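Local coordinates for penicillin-binding protein PbpB (Mycobacterium tuberculosis, PDB 6KGU) that synthesises cross-linked peptidoglycan from lipid intermediates for the mycobacterial cell wall and is a target of beta-lactam antibiotics such as aztreonam, at residues Leu284-Glu289 with Leu332-Val336; Thr317-Gly322 with Met445-Val449; Gln14-Ser20 with His185-Ser191; Asn26-Ala30 with Leu195-Asn199; Asp492-Phe498 with Gly512-Pro518. All blocks are in the same frame, centred on the assembly; numbering follows the deposited sequence. Where two conformers were deposited one is given.

Contact 1 of 5, residues Leu284-Glu289 with Leu332-Val336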
# COMPACT_ATOMS: atom_id res chain seq x y z
N LEU A 284 -0.41 3.21 -27.72
CA LEU A 284 -1.20 4.38 -28.05
C LEU A 284 -0.47 5.68 -27.78
O LEU A 284 -0.97 6.75 -28.16
CB LEU A 284 -2.51 4.35 -27.24
CG LEU A 284 -3.33 3.10 -27.55
CD1 LEU A 284 -4.42 2.87 -26.52
CD2 LEU A 284 -3.94 3.20 -28.96
N SER A 285 0.68 5.61 -27.13
CA SER A 285 1.51 6.77 -26.85
C SER A 285 2.88 6.27 -26.45
O SER A 285 3.11 5.06 -26.31
CB SER A 285 0.90 7.65 -25.74
OG SER A 285 1.61 8.86 -25.61
N SER A 286 3.80 7.20 -26.24
CA SER A 286 5.15 6.92 -25.77
C SER A 286 5.54 8.01 -24.80
O SER A 286 4.91 9.08 -24.78
CB SER A 286 6.14 6.87 -26.94
OG SER A 286 6.37 8.19 -27.42
N PRO A 287 6.59 7.80 -23.99
CA PRO A 287 6.90 8.78 -22.95
C PRO A 287 7.20 10.17 -23.47
O PRO A 287 6.86 11.16 -22.81
CB PRO A 287 8.13 8.19 -22.25
CG PRO A 287 8.03 6.73 -22.49
CD PRO A 287 7.41 6.59 -23.87
N ASP A 288 7.82 10.28 -24.65
CA ASP A 288 8.26 11.56 -25.17
C ASP A 288 7.29 12.17 -26.18
O ASP A 288 7.60 13.20 -26.77
CB ASP A 288 9.65 11.41 -25.79
CG ASP A 288 9.61 10.57 -27.05
OD1 ASP A 288 8.86 9.56 -27.07
OD2 ASP A 288 10.32 10.92 -28.02
N GLU A 289 6.11 11.57 -26.38
CA GLU A 289 5.13 12.21 -27.25
C GLU A 289 4.75 13.57 -26.68
O GLU A 289 4.36 13.68 -25.52
CB GLU A 289 3.87 11.33 -27.41
CG GLU A 289 2.80 12.02 -28.28
CD GLU A 289 1.49 11.24 -28.44
OE1 GLU A 289 1.41 10.07 -28.01
OE2 GLU A 289 0.52 11.82 -28.99
N LEU A 332 -5.53 10.95 -22.99
CA LEU A 332 -4.84 9.69 -23.26
C LEU A 332 -5.74 8.49 -22.99
O LEU A 332 -5.70 7.50 -23.72
CB LEU A 332 -3.57 9.56 -22.41
CG LEU A 332 -2.41 10.51 -22.70
CD1 LEU A 332 -1.37 10.44 -21.56
CD2 LEU A 332 -1.78 10.19 -24.08
N SER A 333 -6.53 8.55 -21.91
CA SER A 333 -7.48 7.47 -21.64
C SER A 333 -8.50 7.33 -22.78
O SER A 333 -8.96 6.21 -23.06
CB SER A 333 -8.20 7.72 -20.30
OG SER A 333 -7.28 7.71 -19.22
N GLN A 334 -8.86 8.43 -23.44
CA GLN A 334 -9.78 8.35 -24.58
C GLN A 334 -9.21 7.48 -25.69
O GLN A 334 -9.97 6.83 -26.41
CB GLN A 334 -10.10 9.74 -25.14
CG GLN A 334 -11.02 10.61 -24.29
CD GLN A 334 -11.19 12.00 -24.89
OE1 GLN A 334 -10.88 12.21 -26.06
NE2 GLN A 334 -11.67 12.95 -24.09
N ARG A 335 -7.88 7.46 -25.85
CA ARG A 335 -7.28 6.57 -26.84
C ARG A 335 -7.46 5.12 -26.43
O ARG A 335 -7.69 4.25 -27.29
CB ARG A 335 -5.79 6.89 -27.02
CG ARG A 335 -5.47 8.37 -27.17
CD ARG A 335 -3.96 8.57 -27.37
NE ARG A 335 -3.62 9.96 -27.69
CZ ARG A 335 -2.40 10.39 -28.00
NH1 ARG A 335 -1.40 9.51 -28.04
NH2 ARG A 335 -2.18 11.67 -28.27
N VAL A 336 -7.37 4.84 -25.13
CA VAL A 336 -7.50 3.48 -24.63
C VAL A 336 -8.92 2.95 -24.85
O VAL A 336 -9.12 1.83 -25.32
CB VAL A 336 -7.11 3.42 -23.14
CG1 VAL A 336 -7.39 2.04 -22.56
CG2 VAL A 336 -5.64 3.79 -22.97
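Residues 284-289 form an irregular loop that runs past the last turns of helix 326-336. The two backbones come nearest at L284 and R335, whose CA atoms are 6.6 Å apart; beyond S285 the loop leaves the helix and folds into a type I beta turn from S286 to E289. That turn sends the E289 side chain back toward the helix, where R335 waits. The aliphatic part of R335 crosses the gap in an extended form, so the guanidinium reaches L284 O and the E289 carboxylate. There R335 NH2 binds E289 OE2 at 2.8 Å and R335 NH1 binds E289 OE1 at 2.9 Å, a two-pronged salt bridge, while R335 NH1 also donates to the backbone L284 O at 2.8 Å. Arginine suits the place because one planar group can serve a carboxylate and a carbonyl at its edge together. S285 OG, small and polar, gives a hydrogen bond to E289 OE1 at 2.7 Å and so helps to fix the carboxylate; it is also hydrogen-bonded to T317 OG1. Beside the charged pair, L284 CD1 lies 3.9 Å from V336 CG2, and V279 of helix 272-281 touches both residues, so the leucine's apolar branches suit this patch. A bidentate arginine-glutamate salt bridge with an apolar contact beside it thus ties the loop after helix 272-281 to the end of helix 326-336 in the transpeptidase domain.

Contact 2 of 5, residues Thr317-Gly322 with Met445-Val449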
# COMPACT_ATOMS: atom_id res chain seq x y z
N THR A 317 3.75 13.08 -22.64
CA THR A 317 3.09 12.02 -21.90
C THR A 317 3.73 11.84 -20.53
O THR A 317 3.04 11.75 -19.51
CB THR A 317 3.15 10.73 -22.73
OG1 THR A 317 2.33 10.91 -23.89
CG2 THR A 317 2.67 9.54 -21.94
N THR A 318 5.07 11.82 -20.49
CA THR A 318 5.78 11.81 -19.21
C THR A 318 5.31 12.95 -18.30
O THR A 318 4.97 12.73 -17.14
CB THR A 318 7.28 11.87 -19.47
OG1 THR A 318 7.69 10.63 -20.05
CG2 THR A 318 8.08 12.11 -18.18
N GLY A 319 5.24 14.17 -18.84
CA GLY A 319 4.81 15.30 -18.05
C GLY A 319 3.37 15.22 -17.57
O GLY A 319 3.04 15.78 -16.52
N VAL A 320 2.50 14.58 -18.34
CA VAL A 320 1.11 14.44 -17.92
C VAL A 320 1.04 13.72 -16.58
O VAL A 320 0.33 14.14 -15.66
CB VAL A 320 0.28 13.71 -19.00
CG1 VAL A 320 -1.00 13.13 -18.38
CG2 VAL A 320 -0.04 14.66 -20.14
N PHE A 321 1.78 12.63 -16.45
CA PHE A 321 1.82 11.92 -15.18
C PHE A 321 2.77 12.57 -14.18
O PHE A 321 2.47 12.58 -12.98
CB PHE A 321 2.15 10.46 -15.47
CG PHE A 321 1.14 9.81 -16.38
CD1 PHE A 321 -0.16 9.59 -15.93
CD2 PHE A 321 1.46 9.49 -17.69
CE1 PHE A 321 -1.13 9.02 -16.77
CE2 PHE A 321 0.50 8.92 -18.54
CZ PHE A 321 -0.80 8.68 -18.06
N GLY A 322 3.86 13.18 -14.65
CA GLY A 322 4.78 13.85 -13.74
C GLY A 322 4.17 15.07 -13.07
O GLY A 322 4.42 15.33 -11.89
N MET A 445 9.09 6.57 -16.64
CA MET A 445 8.23 7.74 -16.70
C MET A 445 7.95 8.30 -15.31
O MET A 445 8.00 9.52 -15.10
CB MET A 445 6.89 7.41 -17.38
CG MET A 445 6.81 7.71 -18.85
SD MET A 445 5.10 7.86 -19.44
CE MET A 445 4.43 6.27 -18.93
N LEU A 446 7.62 7.43 -14.36
CA LEU A 446 7.26 7.91 -13.03
C LEU A 446 8.47 8.44 -12.25
O LEU A 446 8.28 8.97 -11.15
CB LEU A 446 6.55 6.79 -12.25
CG LEU A 446 5.18 6.37 -12.81
CD1 LEU A 446 4.55 5.25 -11.97
CD2 LEU A 446 4.23 7.57 -12.90
N ARG A 447 9.68 8.33 -12.80
CA ARG A 447 10.81 9.08 -12.26
C ARG A 447 10.57 10.58 -12.37
O ARG A 447 11.10 11.36 -11.57
CB ARG A 447 12.11 8.72 -12.97
CG ARG A 447 12.64 7.32 -12.67
CD ARG A 447 13.89 7.02 -13.51
NE ARG A 447 15.01 7.91 -13.20
CZ ARG A 447 16.11 8.01 -13.94
NH1 ARG A 447 16.28 7.29 -15.05
NH2 ARG A 447 17.06 8.85 -13.57
N ALA A 448 9.78 11.01 -13.36
CA ALA A 448 9.52 12.43 -13.54
C ALA A 448 8.79 13.03 -12.34
O ALA A 448 8.95 14.22 -12.04
CB ALA A 448 8.69 12.66 -14.81
N VAL A 449 7.99 12.22 -11.64
CA VAL A 449 7.22 12.73 -10.50
C VAL A 449 8.15 13.25 -9.41
O VAL A 449 7.84 14.24 -8.74
CB VAL A 449 6.28 11.62 -9.98
CG1 VAL A 449 5.75 11.96 -8.57
CG2 VAL A 449 5.13 11.39 -10.98
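This is a buried, almost wholly apolar contact in the helical part of the transpeptidase domain, joining the short helix 317-323 to the chain that leaves helix 436-445 toward strand 473-483. The backbones are close, with CA atoms 5.4 Å apart at T318 and M445 and 4.2 Å at G322 and V449. Such an approach depends on small residues. G322 has no side chain to hold the two segments apart: its CA lies 3.7 Å from V449 CG2 and 4.2 Å from A448 CB, and a CB on it would crowd A448. A448, reduced to a methyl, also meets T318 CG2 at 3.5 Å. M445 fills the wider end, its CG 3.3 Å from T318 OG1 and its SD 3.9 Å from T317 CG2. The contact lies beside the catalytic centre of the penicillin-binding fold: the F321 side chain touches K272, probably the lysine of the SxxK motif, and lies about 8 Å from that of S269, the probable acylated serine. The F321 ring packs mainly against helices 272-281 and 326-336 and borders this contact, CD2 lying 4.4 Å from M445 SD. The two threonines can be buried because their hydroxyls are satisfied in the neighbouring loop, T317 OG1 by S285 OG and T318 OG1 by P287 O. V449, beta-branched and compact, packs CG2 at 3.5 Å from F321 O and touches K475 of strand 473-483.

Contact 3 of 5, residues Gln14-Ser20 with His185-Ser191. With CO (cobalt (II) ion), chain E.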
# COMPACT_ATOMS: atom_id res chain seq x y z
N GLN A 14 -4.71 -33.05 28.70
CA GLN A 14 -3.33 -32.85 28.28
C GLN A 14 -3.27 -31.58 27.43
O GLN A 14 -3.55 -31.64 26.22
CB GLN A 14 -2.82 -34.06 27.48
CG GLN A 14 -1.52 -34.64 27.97
CD GLN A 14 -1.00 -35.74 27.05
OE1 GLN A 14 -1.51 -35.94 25.95
NE2 GLN A 14 0.01 -36.47 27.52
N PRO A 15 -2.92 -30.43 28.00
CA PRO A 15 -3.11 -29.16 27.28
C PRO A 15 -2.13 -28.96 26.13
O PRO A 15 -0.94 -29.24 26.25
CB PRO A 15 -2.91 -28.10 28.37
CG PRO A 15 -2.04 -28.78 29.38
CD PRO A 15 -2.45 -30.22 29.38
N ALA A 16 -2.64 -28.46 25.01
CA ALA A 16 -1.75 -28.07 23.92
C ALA A 16 -1.07 -26.74 24.25
O ALA A 16 -1.69 -25.82 24.79
CB ALA A 16 -2.52 -27.94 22.61
N ALA A 17 0.21 -26.63 23.91
CA ALA A 17 0.97 -25.40 24.11
C ALA A 17 0.82 -24.50 22.89
O ALA A 17 1.03 -24.94 21.75
CB ALA A 17 2.44 -25.71 24.37
N ARG A 18 0.48 -23.23 23.12
CA ARG A 18 0.25 -22.31 22.02
C ARG A 18 1.52 -22.06 21.22
O ARG A 18 2.61 -21.91 21.78
CB ARG A 18 -0.31 -20.98 22.54
CG ARG A 18 -0.86 -20.08 21.43
CD ARG A 18 -1.66 -18.92 22.00
NE ARG A 18 -2.23 -18.08 20.95
CZ ARG A 18 -3.39 -18.33 20.34
NH1 ARG A 18 -4.09 -19.42 20.68
NH2 ARG A 18 -3.84 -17.52 19.40
N GLY A 19 1.38 -22.05 19.90
CA GLY A 19 2.51 -21.74 19.05
C GLY A 19 2.84 -20.26 19.04
O GLY A 19 2.09 -19.40 19.52
N SER A 20 4.00 -19.95 18.49
CA SER A 20 4.52 -18.58 18.44
C SER A 20 4.21 -17.93 17.09
O SER A 20 3.91 -18.60 16.10
CB SER A 20 6.03 -18.57 18.68
OG SER A 20 6.34 -19.02 19.98
N HIS A 185 -5.39 -39.81 23.52
CA HIS A 185 -5.31 -38.89 22.40
C HIS A 185 -4.21 -37.90 22.73
O HIS A 185 -4.30 -37.18 23.72
CB HIS A 185 -6.64 -38.18 22.17
CG HIS A 185 -7.73 -39.09 21.69
ND1 HIS A 185 -7.96 -39.33 20.35
CD2 HIS A 185 -8.64 -39.82 22.37
CE1 HIS A 185 -8.98 -40.16 20.22
NE2 HIS A 185 -9.41 -40.47 21.43
N LYS A 186 -3.15 -37.89 21.93
CA LYS A 186 -2.01 -37.06 22.26
C LYS A 186 -2.34 -35.59 21.98
O LYS A 186 -3.13 -35.27 21.09
CB LYS A 186 -0.77 -37.49 21.47
CG LYS A 186 -0.57 -39.01 21.35
CD LYS A 186 -0.36 -39.69 22.71
CE LYS A 186 -0.03 -41.18 22.54
NZ LYS A 186 -1.11 -41.96 21.84
N ALA A 187 -1.74 -34.71 22.76
CA ALA A 187 -1.92 -33.29 22.52
C ALA A 187 -1.24 -32.90 21.22
O ALA A 187 -0.10 -33.30 20.96
CB ALA A 187 -1.35 -32.47 23.68
N VAL A 188 -1.96 -32.15 20.38
CA VAL A 188 -1.38 -31.53 19.20
C VAL A 188 -1.00 -30.11 19.62
O VAL A 188 -1.87 -29.25 19.79
CB VAL A 188 -2.36 -31.53 18.02
CG1 VAL A 188 -1.73 -30.89 16.76
CG2 VAL A 188 -2.85 -32.96 17.74
N HIS A 189 0.29 -29.87 19.84
CA HIS A 189 0.74 -28.54 20.21
C HIS A 189 0.57 -27.58 19.03
O HIS A 189 0.52 -27.99 17.87
CB HIS A 189 2.19 -28.57 20.69
CG HIS A 189 2.39 -29.35 21.95
ND1 HIS A 189 1.83 -28.96 23.15
CD2 HIS A 189 3.05 -30.51 22.19
CE1 HIS A 189 2.15 -29.85 24.08
NE2 HIS A 189 2.88 -30.79 23.53
N GLY A 190 0.45 -26.30 19.36
CA GLY A 190 0.26 -25.30 18.32
C GLY A 190 1.48 -25.16 17.42
O GLY A 190 2.62 -25.25 17.87
N SER A 191 1.23 -24.93 16.14
CA SER A 191 2.34 -24.68 15.24
C SER A 191 2.77 -23.22 15.31
O SER A 191 2.01 -22.35 15.76
CB SER A 191 1.96 -25.05 13.80
OG SER A 191 1.66 -26.43 13.71
CO CO E . -10.73 -41.99 21.68
O HOH W 1 3.29 -24.99 20.81
O HOH W 2 -11.42 -42.10 20.32
O HOH W 3 -10.32 -42.11 23.54
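An imidazole takes the place of a backbone acceptor here: A17 N donates to H189 ND1 at 2.9 Å, nearly straight and in the plane of the ring, so the ring nitrogen accepts the A17 amide hydrogen. The two segments run side by side in the same direction, 7° apart end to end, yet neither forms a regular strand. One backbone bond joins them, G190 N to A17 O at 2.8 Å, and a water donates to both A17 O and G190 O. Close approach further along rests on glycine, since a CB on G19 would clash with S191 O and one on G190 with G19 N; G19 CA instead makes a CH contact with S191 O at 3.4 Å. Small A16 similarly lets its CB come within 3.2 Å of V188 O. At the exposed end, Q14 OE1 accepts a weak bond from A187 N at 3.4 Å, and H185 NE2 binds a cobalt ion at 2.0 Å. The pair leads into strands 21-22 and 192-195, parallel neighbours in the mixed sheet, while R18 turns away to form salt bridges with E152 of helix 150-154 and D156 of helix 156-160.

Contact 4 of 5, residues Asn26-Ala30 with Leu195-Asn199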
# COMPACT_ATOMS: atom_id res chain seq x y z
N ASN A 26 12.66 -15.27 12.17
CA ASN A 26 12.37 -15.95 13.42
C ASN A 26 12.52 -15.06 14.65
O ASN A 26 12.56 -15.56 15.77
CB ASN A 26 13.22 -17.22 13.58
CG ASN A 26 12.55 -18.42 12.98
OD1 ASN A 26 12.56 -18.61 11.76
ND2 ASN A 26 11.93 -19.24 13.83
N ASP A 27 12.55 -13.75 14.47
CA ASP A 27 12.45 -12.85 15.62
C ASP A 27 11.04 -12.89 16.18
O ASP A 27 10.06 -12.69 15.44
CB ASP A 27 12.83 -11.44 15.21
CG ASP A 27 13.01 -10.52 16.39
OD1 ASP A 27 13.67 -10.94 17.36
OD2 ASP A 27 12.47 -9.39 16.36
N ARG A 28 10.91 -13.16 17.47
CA ARG A 28 9.59 -13.44 18.04
C ARG A 28 8.75 -12.17 18.14
O ARG A 28 9.23 -11.13 18.59
CB ARG A 28 9.73 -14.09 19.41
CG ARG A 28 10.37 -15.48 19.36
CD ARG A 28 10.53 -16.07 20.76
NE ARG A 28 11.39 -15.24 21.61
CZ ARG A 28 11.61 -15.47 22.90
NH1 ARG A 28 11.02 -16.50 23.51
NH2 ARG A 28 12.41 -14.66 23.58
N LEU A 29 7.50 -12.27 17.71
CA LEU A 29 6.48 -11.26 17.95
C LEU A 29 5.54 -11.65 19.07
O LEU A 29 5.13 -10.80 19.86
CB LEU A 29 5.68 -11.00 16.66
CG LEU A 29 6.49 -10.32 15.55
CD1 LEU A 29 5.84 -10.50 14.17
CD2 LEU A 29 6.69 -8.83 15.88
N ALA A 30 5.18 -12.93 19.16
CA ALA A 30 4.30 -13.37 20.23
C ALA A 30 4.70 -14.79 20.59
O ALA A 30 4.90 -15.62 19.70
CB ALA A 30 2.83 -13.30 19.81
N LEU A 195 5.86 -15.04 9.65
CA LEU A 195 5.35 -13.97 8.80
C LEU A 195 6.40 -13.54 7.77
O LEU A 195 7.60 -13.78 7.92
CB LEU A 195 4.94 -12.76 9.64
CG LEU A 195 3.93 -13.07 10.75
CD1 LEU A 195 3.58 -11.84 11.55
CD2 LEU A 195 2.66 -13.69 10.16
N THR A 196 5.92 -12.88 6.71
CA THR A 196 6.83 -12.23 5.77
C THR A 196 7.45 -10.96 6.33
O THR A 196 8.41 -10.45 5.74
CB THR A 196 6.09 -11.91 4.46
OG1 THR A 196 4.95 -11.08 4.75
CG2 THR A 196 5.61 -13.18 3.78
N LEU A 197 6.90 -10.42 7.43
CA LEU A 197 7.41 -9.19 8.03
C LEU A 197 8.89 -9.30 8.37
O LEU A 197 9.39 -10.36 8.78
CB LEU A 197 6.65 -8.83 9.31
CG LEU A 197 5.16 -8.50 9.23
CD1 LEU A 197 4.61 -8.11 10.62
CD2 LEU A 197 4.87 -7.38 8.20
N ASP A 198 9.59 -8.19 8.20
CA ASP A 198 10.94 -8.00 8.72
C ASP A 198 10.82 -7.01 9.86
O ASP A 198 10.51 -5.84 9.64
CB ASP A 198 11.87 -7.50 7.61
CG ASP A 198 13.29 -7.27 8.08
OD1 ASP A 198 13.48 -6.70 9.17
OD2 ASP A 198 14.22 -7.65 7.35
N ASN A 199 11.08 -7.48 11.09
CA ASN A 199 10.84 -6.66 12.27
C ASN A 199 11.65 -5.38 12.26
O ASN A 199 11.18 -4.35 12.76
CB ASN A 199 11.13 -7.46 13.54
CG ASN A 199 9.97 -8.39 13.91
OD1 ASN A 199 8.93 -8.41 13.25
ND2 ASN A 199 10.15 -9.17 14.97
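N26 begins the segment with positive phi, 68°, a conformation asparagine tolerates well, and takes no part in the contact. At D27 the side chain points across, and its OD2 accepts a nearly straight hydrogen bond from N199 ND2, 2.7 Å long. The short acidic arm suits an amide donor on the first turn of helix 199-216, just after the N-cap residue D198. R28 turns its side chain away, where its charge makes a cation-pi contact with F31. Next comes a classic beta bulge, in which L29 and A30 both face I21 of strand 21-22; it lies where the chain turns a corner in strand 28-36, part of the mixed sheet that also holds strand 192-195. L29 points into the gap, its CD1 3.7 Å from L195 CD1 and 4.5 Å from L197 CD1, with CD2 3.5 Å from N199 OD1. A branched leucine fills this buried space between the sheet and the helix start. A30 lies beyond the reach of segment 195-199 and packs instead on Y128 and E152.

Contact 5 of 5, residues Asp492-Phe498 with Gly512-Pro518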
# COMPACT_ATOMS: atom_id res chain seq x y z
N ASP A 492 -12.02 21.05 1.34
CA ASP A 492 -10.65 21.14 1.83
C ASP A 492 -10.28 19.98 2.75
O ASP A 492 -9.50 20.16 3.68
CB ASP A 492 -10.44 22.47 2.57
CG ASP A 492 -11.44 22.66 3.70
OD1 ASP A 492 -12.60 22.20 3.57
OD2 ASP A 492 -11.07 23.26 4.73
N VAL A 493 -10.83 18.79 2.50
CA VAL A 493 -10.51 17.59 3.26
C VAL A 493 -10.03 16.54 2.27
O VAL A 493 -10.78 16.17 1.35
CB VAL A 493 -11.72 17.08 4.06
CG1 VAL A 493 -11.33 15.89 4.93
CG2 VAL A 493 -12.32 18.21 4.89
N TYR A 494 -8.79 16.05 2.44
CA TYR A 494 -8.15 15.19 1.44
C TYR A 494 -7.68 13.86 2.00
O TYR A 494 -7.32 13.75 3.18
CB TYR A 494 -6.93 15.86 0.82
CG TYR A 494 -7.17 17.27 0.39
CD1 TYR A 494 -6.32 18.28 0.80
CD2 TYR A 494 -8.24 17.59 -0.43
CE1 TYR A 494 -6.54 19.59 0.41
CE2 TYR A 494 -8.46 18.87 -0.83
CZ TYR A 494 -7.61 19.87 -0.40
OH TYR A 494 -7.84 21.16 -0.80
N TRP A 495 -7.69 12.85 1.13
CA TRP A 495 -6.81 11.70 1.28
C TRP A 495 -5.55 11.98 0.48
O TRP A 495 -5.63 12.19 -0.74
CB TRP A 495 -7.43 10.40 0.77
CG TRP A 495 -8.37 9.76 1.67
CD1 TRP A 495 -8.14 9.33 2.96
CD2 TRP A 495 -9.72 9.44 1.37
NE1 TRP A 495 -9.29 8.78 3.48
CE2 TRP A 495 -10.27 8.83 2.52
CE3 TRP A 495 -10.53 9.62 0.23
CZ2 TRP A 495 -11.59 8.39 2.57
CZ3 TRP A 495 -11.84 9.17 0.28
CH2 TRP A 495 -12.36 8.57 1.44
N ILE A 496 -4.40 11.96 1.15
CA ILE A 496 -3.10 12.10 0.52
C ILE A 496 -2.48 10.71 0.40
O ILE A 496 -2.43 9.96 1.38
CB ILE A 496 -2.19 13.03 1.35
CG1 ILE A 496 -2.89 14.37 1.58
CG2 ILE A 496 -0.78 13.13 0.74
CD1 ILE A 496 -3.44 15.01 0.37
N THR A 497 -1.98 10.39 -0.79
CA THR A 497 -1.34 9.11 -1.07
C THR A 497 -0.00 9.33 -1.74
O THR A 497 0.22 10.35 -2.40
CB THR A 497 -2.20 8.22 -1.97
OG1 THR A 497 -2.62 8.97 -3.12
CG2 THR A 497 -3.42 7.70 -1.21
N PHE A 498 0.90 8.38 -1.55
CA PHE A 498 2.09 8.25 -2.37
C PHE A 498 2.35 6.76 -2.55
O PHE A 498 2.21 5.99 -1.60
CB PHE A 498 3.35 8.93 -1.76
CG PHE A 498 4.50 9.09 -2.76
CD1 PHE A 498 5.38 8.04 -3.01
CD2 PHE A 498 4.66 10.27 -3.47
CE1 PHE A 498 6.42 8.18 -3.93
CE2 PHE A 498 5.69 10.40 -4.41
CZ PHE A 498 6.57 9.36 -4.63
N GLY A 512 3.76 2.06 -0.27
CA GLY A 512 2.50 2.80 -0.38
C GLY A 512 2.16 3.48 0.94
O GLY A 512 2.31 2.89 2.01
N ILE A 513 1.69 4.72 0.85
CA ILE A 513 1.44 5.57 2.02
C ILE A 513 0.09 6.26 1.83
O ILE A 513 -0.25 6.67 0.72
CB ILE A 513 2.55 6.64 2.19
CG1 ILE A 513 3.91 6.01 2.49
CG2 ILE A 513 2.21 7.66 3.32
CD1 ILE A 513 5.06 6.93 2.12
N MET A 514 -0.66 6.43 2.91
CA MET A 514 -1.85 7.26 2.87
C MET A 514 -1.94 8.07 4.16
O MET A 514 -1.64 7.58 5.24
CB MET A 514 -3.13 6.43 2.67
CG MET A 514 -4.38 7.30 2.52
SD MET A 514 -5.12 7.76 4.12
CE MET A 514 -6.04 6.26 4.46
N LEU A 515 -2.32 9.34 4.01
CA LEU A 515 -2.55 10.28 5.11
C LEU A 515 -3.98 10.76 5.06
O LEU A 515 -4.43 11.25 4.02
CB LEU A 515 -1.63 11.50 5.04
CG LEU A 515 -0.17 11.27 5.41
CD1 LEU A 515 0.49 10.62 4.26
CD2 LEU A 515 0.53 12.59 5.73
N ASP A 516 -4.69 10.67 6.19
CA ASP A 516 -6.08 11.10 6.26
C ASP A 516 -6.11 12.57 6.66
O ASP A 516 -5.92 12.91 7.83
CB ASP A 516 -6.86 10.23 7.24
CG ASP A 516 -8.34 10.64 7.34
OD1 ASP A 516 -8.72 11.70 6.78
OD2 ASP A 516 -9.12 9.91 7.98
N ASN A 517 -6.33 13.42 5.67
CA ASN A 517 -6.50 14.86 5.85
C ASN A 517 -5.41 15.56 6.67
O ASN A 517 -5.71 16.17 7.71
CB ASN A 517 -7.87 15.15 6.44
CG ASN A 517 -8.23 16.62 6.36
OD1 ASN A 517 -7.96 17.28 5.35
ND2 ASN A 517 -8.81 17.15 7.41
N PRO A 518 -4.16 15.54 6.22
CA PRO A 518 -3.12 16.27 6.95
C PRO A 518 -3.28 17.77 6.76
O PRO A 518 -3.76 18.25 5.73
CB PRO A 518 -1.82 15.77 6.31
CG PRO A 518 -2.22 15.44 4.89
CD PRO A 518 -3.66 14.95 4.97
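G512, already within strand 509-516, has its CA 3.4 Å from F498 O. I513 and F498 form a hydrogen-bonded antiparallel pair, I513 N to F498 O at 2.8 Å and F498 N to I513 O at 3.1 Å. M514 faces T497 in a non-hydrogen-bonded pair, its flexible chain bringing SD 3.6 Å from W495 CD1, a Met-aromatic contact. L515 pairs with I496, L515 N to I496 O at 2.7 Å and I496 N to L515 O at 3.0 Å; these apolar residues suit the buried face they share with I513 and F498. D516, in a non-hydrogen-bonded pair with W495 on the face of M514 and T497, is partly exposed. N517 has positive phi, 51°, readily adopted by asparagine; N517 N bonds weakly to Y494 O at 2.7 Å and N517 OD1 accepts from Y494 N at 3.3 Å. Y494 touches the bound aztreonam. P518 CD packs 3.5 Å from I496 CG1. The hairpin lies between strands 220-227 and 473-483, and helix 199-216 touches L515 and P518.

In the fold
Contacts 3 and 4 come first along the chain and interleave, joining its N-terminal part to residues 185-199; their centres are 21 Å apart, and S20 CB touches A30 O. Contact 3 leads into the mixed sheet, and contact 4 takes in parts of its strands 28-36 and 192-195. Contacts 1 and 2 also interleave, and they touch through S285 with T317 and P287 with T318, tying helices 317-323 and 326-336 to one loop. Contact 5 comes last, in the antiparallel sheet; it contributes Y494 to the drug pocket, and V449 of contact 2 lies about 7 Å from the drug. Contacts 1 and 3, centres 59 Å apart, reflect an elongated molecule with the transpeptidase domain at one end.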